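Local coordinates for SusD homolog (Bacteroides thetaiotaomicron VPI-5482, PDB 3FDH), which probably binds glycans at the outer membrane as a SusD/RagB-family lipoprotein, at residues A[20-32]-A[176-188]. Residues are numbered along the deposited sequence; the frame is centred on the assembly and turned at random. Where two conformers were deposited one is given.
Sequences ASRFILADVITST and DLADVTEQDFLYA
Ala26 O, which meets the edge of the Phe185 ring near its plane (3.6 Å to CD2), is gripped from within its own helix by Thr30. Thr30 N and Thr30 OG1 reach this oxygen from opposite faces of its carbonyl plane, the hydroxyl at 2.8 Å from Ala26 O and tilted 30° out of that plane. Thr30 OG1 also lies 3.4 Å from Phe185 CD2, while Ala26 CB touches CE2 of the ring. Gln183 O sits over one face of the same ring, offset toward the rim, and receives a CA-H...O contact from Ala26 CA at 3.4 Å, with 141° at the hydrogen.

Toward the start of the helix, Gln183 packs against both Arg22 and Phe23, which also lie against each other. Bent at chi2 (73°), its chain lays CB and CG against Arg22 O and sets OE1 at the edge of the Arg22 guanidinium and 3.3 Å from Arg22 CD, whereas NE2 approaches Phe23 CE1 obliquely. One turn on, Leu25 CD2 meets Val180 CG2 at 3.7 Å; helix 106-127 lies against both residues.

Further along the helix, Ile29 CD1 packs 3.8 Å from Asp184 OD1. That oxygen accepts hydrogen bonds from Leu186 N, making an Asx turn, and Tyr187 N, making an Asx motif, both from the same carboxylate face; Gly189 N and Trp194 NE1 hold OD2.

The contact thus joins helix 21-37 to the loop between helices 154-171 and 191-208. With no hydrogen bond crossing between the segments, their direct association rests on apolar and weakly polar contacts, while hydrogen bonds at Ala26 O and Asp184 OD1 are consistent with each surface being held largely by its own segment.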
ATOM      1  N   ALA A  20       1.140  29.559   5.084  1.00 25.93           N
ATOM      2  CA  ALA A  20      -0.290  29.278   4.842  1.00 25.78           C
ATOM      3  C   ALA A  20      -0.523  27.775   4.720  1.00 25.62           C
ATOM      4  O   ALA A  20       0.251  27.047   4.093  1.00 25.16           O
ATOM      5  CB  ALA A  20      -0.813  30.021   3.593  1.00 24.00           C
ATOM      6  N   SER A  21      -1.606  27.322   5.336  1.00 26.01           N
ATOM      7  CA  SER A  21      -1.907  25.882   5.401  1.00 26.54           C
ATOM      8  C   SER A  21      -1.886  25.184   4.068  1.00 26.65           C
ATOM      9  O   SER A  21      -1.478  24.042   3.974  1.00 28.26           O
ATOM     10  CB  SER A  21      -3.261  25.618   6.056  1.00 27.33           C
ATOM     11  OG  SER A  21      -3.218  25.895   7.438  1.00 26.10           O
ATOM     12  N   ARG A  22      -2.328  25.870   3.030  1.00 25.99           N
ATOM     13  CA  ARG A  22      -2.381  25.249   1.704  0.50 25.37           C
ATOM     14  C   ARG A  22      -1.000  24.807   1.235  1.00 25.45           C
ATOM     15  O   ARG A  22      -0.842  23.739   0.644  1.00 26.91           O
ATOM     16  CB  ARG A  22      -3.065  26.149   0.674  0.50 24.93           C
ATOM     17  CG  ARG A  22      -2.394  27.462   0.373  0.50 22.73           C
ATOM     18  CD  ARG A  22      -3.331  28.316  -0.425  0.50 24.09           C
ATOM     19  NE  ARG A  22      -2.739  29.572  -0.854  0.50 23.88           N
ATOM     20  CZ  ARG A  22      -2.750  30.700  -0.146  0.50 24.01           C
ATOM     21  NH1 ARG A  22      -3.314  30.765   1.063  0.50 25.16           N
ATOM     22  NH2 ARG A  22      -2.181  31.777  -0.665  0.50 25.45           N
ATOM     23  N   PHE A  23       0.000  25.606   1.549  1.00 25.52           N
ATOM     24  CA  PHE A  23       1.369  25.283   1.134  1.00 26.23           C
ATOM     25  C   PHE A  23       1.898  24.087   1.931  1.00 27.02           C
ATOM     26  O   PHE A  23       2.676  23.244   1.438  1.00 25.16           O
ATOM     27  CB  PHE A  23       2.275  26.511   1.254  1.00 26.34           C
ATOM     28  CG  PHE A  23       1.809  27.672   0.404  1.00 24.29           C
ATOM     29  CD1 PHE A  23       1.578  27.491  -0.947  1.00 24.74           C
ATOM     30  CD2 PHE A  23       1.560  28.929   0.964  1.00 27.39           C
ATOM     31  CE1 PHE A  23       1.129  28.561  -1.731  1.00 25.91           C
ATOM     32  CE2 PHE A  23       1.131  29.972   0.185  1.00 23.78           C
ATOM     33  CZ  PHE A  23       0.907  29.790  -1.150  1.00 27.58           C
ATOM     34  N   ILE A  24       1.448  23.993   3.167  1.00 27.47           N
ATOM     35  CA  ILE A  24       1.872  22.878   4.007  1.00 27.30           C
ATOM     36  C   ILE A  24       1.213  21.613   3.447  1.00 27.62           C
ATOM     37  O   ILE A  24       1.829  20.541   3.353  1.00 27.24           O
ATOM     38  CB  ILE A  24       1.492  23.058   5.498  1.00 27.14           C
ATOM     39  CG1 ILE A  24       2.056  24.369   6.064  1.00 25.66           C
ATOM     40  CG2 ILE A  24       2.012  21.868   6.317  1.00 25.26           C
ATOM     41  CD1 ILE A  24       1.548  24.714   7.467  1.00 26.76           C
ATOM     42  N   LEU A  25      -0.037  21.759   3.033  1.00 26.95           N
ATOM     43  CA  LEU A  25      -0.797  20.603   2.547  1.00 26.55           C
ATOM     44  C   LEU A  25      -0.143  20.026   1.312  1.00 26.71           C
ATOM     45  O   LEU A  25      -0.142  18.819   1.085  1.00 26.11           O
ATOM     46  CB  LEU A  25      -2.247  20.982   2.235  1.00 26.66           C
ATOM     47  CG  LEU A  25      -3.187  19.856   1.842  1.00 27.69           C
ATOM     48  CD1 LEU A  25      -3.361  18.909   3.097  1.00 29.10           C
ATOM     49  CD2 LEU A  25      -4.512  20.389   1.277  1.00 28.01           C
ATOM     50  N   ALA A  26       0.392  20.898   0.485  1.00 27.39           N
ATOM     51  CA  ALA A  26       1.027  20.441  -0.781  1.00 27.57           C
ATOM     52  C   ALA A  26       2.138  19.468  -0.409  1.00 27.80           C
ATOM     53  O   ALA A  26       2.317  18.398  -1.008  1.00 29.24           O
ATOM     54  CB  ALA A  26       1.603  21.625  -1.575  1.00 25.13           C
ATOM     55  N   ASP A  27       2.846  19.837   0.644  1.00 27.77           N
ATOM     56  CA  ASP A  27       3.985  19.044   1.114  1.00 28.55           C
ATOM     57  C   ASP A  27       3.534  17.759   1.779  1.00 28.05           C
ATOM     58  O   ASP A  27       4.139  16.704   1.613  1.00 27.00           O
ATOM     59  CB  ASP A  27       4.816  19.832   2.123  1.00 28.29           C
ATOM     60  CG  ASP A  27       6.113  19.144   2.457  1.00 31.82           C
ATOM     61  OD1 ASP A  27       7.098  19.284   1.688  1.00 31.02           O
ATOM     62  OD2 ASP A  27       6.163  18.491   3.515  1.00 34.43           O
ATOM     63  N   VAL A  28       2.456  17.853   2.544  1.00 27.79           N
ATOM     64  CA  VAL A  28       1.923  16.704   3.289  1.00 28.16           C
ATOM     65  C   VAL A  28       1.448  15.638   2.299  1.00 27.18           C
ATOM     66  O   VAL A  28       1.707  14.452   2.446  1.00 28.33           O
ATOM     67  CB  VAL A  28       0.789  17.159   4.300  1.00 27.74           C
ATOM     68  CG1 VAL A  28      -0.097  16.010   4.758  1.00 27.55           C
ATOM     69  CG2 VAL A  28       1.399  17.943   5.507  1.00 29.28           C
ATOM     70  N   ILE A  29       0.785  16.079   1.243  1.00 27.68           N
ATOM     71  CA  ILE A  29       0.263  15.128   0.263  1.00 27.31           C
ATOM     72  C   ILE A  29       1.429  14.460  -0.470  1.00 28.64           C
ATOM     73  O   ILE A  29       1.470  13.223  -0.681  1.00 27.97           O
ATOM     74  CB  ILE A  29      -0.674  15.813  -0.720  1.00 27.00           C
ATOM     75  CG1 ILE A  29      -1.921  16.325   0.016  1.00 27.73           C
ATOM     76  CG2 ILE A  29      -1.084  14.886  -1.866  1.00 26.36           C
ATOM     77  CD1 ILE A  29      -2.815  17.204  -0.873  1.00 24.75           C
ATOM     78  N   THR A  30       2.391  15.285  -0.828  1.00 29.05           N
ATOM     79  CA  THR A  30       3.562  14.813  -1.571  1.00 28.24           C
ATOM     80  C   THR A  30       4.332  13.789  -0.750  1.00 28.65           C
ATOM     81  O   THR A  30       4.684  12.687  -1.204  1.00 28.76           O
ATOM     82  CB  THR A  30       4.494  15.964  -1.905  1.00 29.41           C
ATOM     83  OG1 THR A  30       3.825  16.890  -2.782  1.00 25.98           O
ATOM     84  CG2 THR A  30       5.742  15.441  -2.593  1.00 27.50           C
ATOM     85  N   SER A  31       4.587  14.173   0.478  1.00 29.04           N
ATOM     86  CA  SER A  31       5.344  13.303   1.384  0.70 30.31           C
ATOM     87  C   SER A  31       4.602  12.025   1.751  1.00 30.05           C
ATOM     88  O   SER A  31       5.226  10.946   1.850  1.00 29.47           O
ATOM     89  CB  SER A  31       5.813  14.059   2.635  0.70 30.17           C
ATOM     90  OG  SER A  31       4.743  14.388   3.491  0.70 35.86           O
ATOM     91  N   THR A  32       3.290  12.131   1.915  1.00 28.18           N
ATOM     92  CA  THR A  32       2.465  10.965   2.263  1.00 29.14           C
ATOM     93  C   THR A  32       2.482   9.932   1.137  1.00 28.91           C
ATOM     94  O   THR A  32       2.585   8.724   1.381  1.00 32.32           O
ATOM     95  CB  THR A  32       1.041  11.350   2.712  1.00 29.38           C
ATOM     96  OG1 THR A  32       1.147  12.191   3.873  1.00 27.17           O
ATOM     97  CG2 THR A  32       0.252  10.109   3.077  1.00 28.83           C
ATOM     98  N   ASP A 176     -13.713  26.941   2.161  1.00 33.38           N
ATOM     99  CA  ASP A 176     -12.389  27.541   2.270  1.00 33.83           C
ATOM    100  C   ASP A 176     -12.449  29.019   1.935  1.00 33.41           C
ATOM    101  O   ASP A 176     -13.295  29.473   1.169  1.00 34.82           O
ATOM    102  CB  ASP A 176     -11.386  26.909   1.300  1.00 34.95           C
ATOM    103  CG  ASP A 176     -10.632  25.740   1.887  1.00 30.63           C
ATOM    104  OD1 ASP A 176     -10.802  25.389   3.071  1.00 29.70           O
ATOM    105  OD2 ASP A 176      -9.826  25.187   1.146  1.00 31.00           O
ATOM    106  N   LEU A 177     -11.535  29.772   2.523  1.00 32.16           N
ATOM    107  CA  LEU A 177     -11.405  31.186   2.205  1.00 31.89           C
ATOM    108  C   LEU A 177     -10.360  31.317   1.104  1.00 31.96           C
ATOM    109  O   LEU A 177     -10.524  32.054   0.127  1.00 33.80           O
ATOM    110  CB  LEU A 177     -10.984  32.014   3.417  1.00 32.26           C
ATOM    111  CG  LEU A 177     -12.025  32.236   4.505  1.00 33.08           C
ATOM    112  CD1 LEU A 177     -11.434  33.103   5.591  1.00 33.21           C
ATOM    113  CD2 LEU A 177     -13.257  32.888   3.919  1.00 32.83           C
ATOM    114  N   ALA A 178      -9.256  30.623   1.299  1.00 31.74           N
ATOM    115  CA  ALA A 178      -8.162  30.614   0.322  1.00 31.67           C
ATOM    116  C   ALA A 178      -8.252  29.358  -0.530  1.00 32.09           C
ATOM    117  O   ALA A 178      -8.377  28.269  -0.021  1.00 33.61           O
ATOM    118  CB  ALA A 178      -6.817  30.686   1.017  1.00 31.52           C
ATOM    119  N   ASP A 179      -8.166  29.542  -1.835  1.00 32.54           N
ATOM    120  CA  ASP A 179      -8.248  28.447  -2.820  1.00 33.65           C
ATOM    121  C   ASP A 179      -7.044  27.506  -2.773  1.00 32.24           C
ATOM    122  O   ASP A 179      -5.908  27.888  -3.070  1.00 32.81           O
ATOM    123  CB  ASP A 179      -8.418  29.024  -4.232  1.00 35.26           C
ATOM    124  CG  ASP A 179      -8.773  27.963  -5.251  1.00 40.40           C
ATOM    125  OD1 ASP A 179      -8.982  26.792  -4.848  1.00 37.35           O
ATOM    126  OD2 ASP A 179      -8.850  28.319  -6.452  1.00 47.19           O
ATOM    127  N   VAL A 180      -7.340  26.257  -2.439  1.00 29.90           N
ATOM    128  CA  VAL A 180      -6.332  25.229  -2.211  1.00 29.65           C
ATOM    129  C   VAL A 180      -6.037  24.408  -3.470  1.00 29.52           C
ATOM    130  O   VAL A 180      -5.145  23.555  -3.498  1.00 27.15           O
ATOM    131  CB  VAL A 180      -6.800  24.233  -1.113  1.00 29.03           C
ATOM    132  CG1 VAL A 180      -7.903  23.309  -1.685  1.00 24.10           C
ATOM    133  CG2 VAL A 180      -5.608  23.417  -0.594  1.00 27.74           C
ATOM    134  N   THR A 181      -6.777  24.728  -4.509  1.00 30.90           N
ATOM    135  CA  THR A 181      -6.748  23.947  -5.742  1.00 32.31           C
ATOM    136  C   THR A 181      -5.370  23.518  -6.223  1.00 32.38           C
ATOM    137  O   THR A 181      -5.134  22.349  -6.480  1.00 29.93           O
ATOM    138  CB  THR A 181      -7.466  24.659  -6.918  1.00 33.04           C
ATOM    139  OG1 THR A 181      -8.844  24.839  -6.585  1.00 35.19           O
ATOM    140  CG2 THR A 181      -7.387  23.818  -8.183  1.00 33.67           C
ATOM    141  N   GLU A 182      -4.471  24.479  -6.359  1.00 33.09           N
ATOM    142  CA  GLU A 182      -3.156  24.197  -6.967  1.00 33.84           C
ATOM    143  C   GLU A 182      -2.220  23.437  -6.040  1.00 33.13           C
ATOM    144  O   GLU A 182      -1.237  22.825  -6.483  1.00 34.55           O
ATOM    145  CB  GLU A 182      -2.510  25.498  -7.476  1.00 35.21           C
ATOM    146  CG  GLU A 182      -3.331  26.198  -8.585  1.00 41.42           C
ATOM    147  CD  GLU A 182      -3.563  25.333  -9.834  1.00 47.55           C
ATOM    148  OE1 GLU A 182      -2.743  24.420 -10.113  1.00 53.60           O
ATOM    149  OE2 GLU A 182      -4.563  25.597 -10.557  1.00 54.58           O
ATOM    150  N   GLN A 183      -2.578  23.425  -4.759  1.00 29.65           N
ATOM    151  CA  GLN A 183      -1.780  22.745  -3.721  1.00 29.23           C
ATOM    152  C   GLN A 183      -2.294  21.339  -3.434  1.00 27.81           C
ATOM    153  O   GLN A 183      -1.598  20.491  -2.886  1.00 30.21           O
ATOM    154  CB  GLN A 183      -1.767  23.556  -2.429  1.00 29.81           C
ATOM    155  CG  GLN A 183      -0.916  24.830  -2.481  1.00 29.54           C
ATOM    156  CD  GLN A 183      -1.527  25.910  -3.294  1.00 32.93           C
ATOM    157  OE1 GLN A 183      -2.645  26.335  -3.016  1.00 36.11           O
ATOM    158  NE2 GLN A 183      -0.781  26.414  -4.292  1.00 31.47           N
ATOM    159  N   ASP A 184      -3.534  21.097  -3.819  1.00 28.09           N
ATOM    160  CA  ASP A 184      -4.175  19.779  -3.630  1.00 27.63           C
ATOM    161  C   ASP A 184      -3.798  18.869  -4.802  1.00 28.81           C
ATOM    162  O   ASP A 184      -4.474  18.822  -5.839  1.00 28.00           O
ATOM    163  CB  ASP A 184      -5.696  19.919  -3.535  1.00 27.38           C
ATOM    164  CG  ASP A 184      -6.388  18.578  -3.443  1.00 29.44           C
ATOM    165  OD1 ASP A 184      -5.655  17.553  -3.299  1.00 27.70           O
ATOM    166  OD2 ASP A 184      -7.638  18.535  -3.541  1.00 27.54           O
ATOM    167  N   PHE A 185      -2.669  18.220  -4.641  1.00 30.11           N
ATOM    168  CA  PHE A 185      -2.111  17.329  -5.657  1.00 31.52           C
ATOM    169  C   PHE A 185      -2.883  16.014  -5.771  1.00 32.34           C
ATOM    170  O   PHE A 185      -2.615  15.190  -6.642  1.00 36.36           O
ATOM    171  CB  PHE A 185      -0.630  17.014  -5.390  1.00 31.70           C
ATOM    172  CG  PHE A 185       0.259  18.217  -5.408  1.00 30.39           C
ATOM    173  CD1 PHE A 185       0.180  19.127  -6.451  1.00 31.05           C
ATOM    174  CD2 PHE A 185       1.197  18.411  -4.407  1.00 31.81           C
ATOM    175  CE1 PHE A 185       1.009  20.233  -6.459  1.00 31.21           C
ATOM    176  CE2 PHE A 185       2.024  19.492  -4.421  1.00 31.72           C
ATOM    177  CZ  PHE A 185       1.940  20.410  -5.441  1.00 31.68           C
ATOM    178  N   LEU A 186      -3.864  15.831  -4.907  1.00 32.39           N
ATOM    179  CA  LEU A 186      -4.644  14.614  -4.950  1.00 31.57           C
ATOM    180  C   LEU A 186      -5.889  14.852  -5.786  1.00 32.23           C
ATOM    181  O   LEU A 186      -6.122  14.162  -6.777  1.00 33.79           O
ATOM    182  CB  LEU A 186      -4.991  14.159  -3.540  1.00 32.32           C
ATOM    183  CG  LEU A 186      -5.041  12.674  -3.316  1.00 36.08           C
ATOM    184  CD1 LEU A 186      -3.636  12.056  -3.637  1.00 37.03           C
ATOM    185  CD2 LEU A 186      -5.454  12.430  -1.866  1.00 32.72           C
ATOM    186  N   TYR A 187      -6.648  15.885  -5.440  1.00 30.53           N
ATOM    187  CA  TYR A 187      -7.938  16.118  -6.081  1.00 29.82           C
ATOM    188  C   TYR A 187      -8.221  17.530  -6.625  1.00 30.07           C
ATOM    189  O   TYR A 187      -9.334  17.837  -7.038  1.00 30.66           O
ATOM    190  CB  TYR A 187      -9.059  15.706  -5.145  1.00 29.22           C
ATOM    191  CG  TYR A 187      -9.181  14.212  -4.886  1.00 30.20           C
ATOM    192  CD1 TYR A 187      -9.438  13.316  -5.901  1.00 22.56           C
ATOM    193  CD2 TYR A 187      -9.133  13.723  -3.607  1.00 26.41           C
ATOM    194  CE1 TYR A 187      -9.633  11.978  -5.648  1.00 24.84           C
ATOM    195  CE2 TYR A 187      -9.328  12.397  -3.340  1.00 27.25           C
ATOM    196  CZ  TYR A 187      -9.543  11.516  -4.359  1.00 26.84           C
ATOM    197  OH  TYR A 187      -9.754  10.192  -4.092  1.00 28.27           O
ATOM    198  N   ALA A 188      -7.212  18.382  -6.645  1.00 30.32           N
ATOM    199  CA  ALA A 188      -7.363  19.709  -7.255  1.00 31.15           C
ATOM    200  C   ALA A 188      -8.521  20.494  -6.678  1.00 30.80           C
ATOM    201  O   ALA A 188      -9.241  21.226  -7.386  1.00 31.78           O
ATOM    202  CB  ALA A 188      -7.500  19.586  -8.777  1.00 30.60           C
TER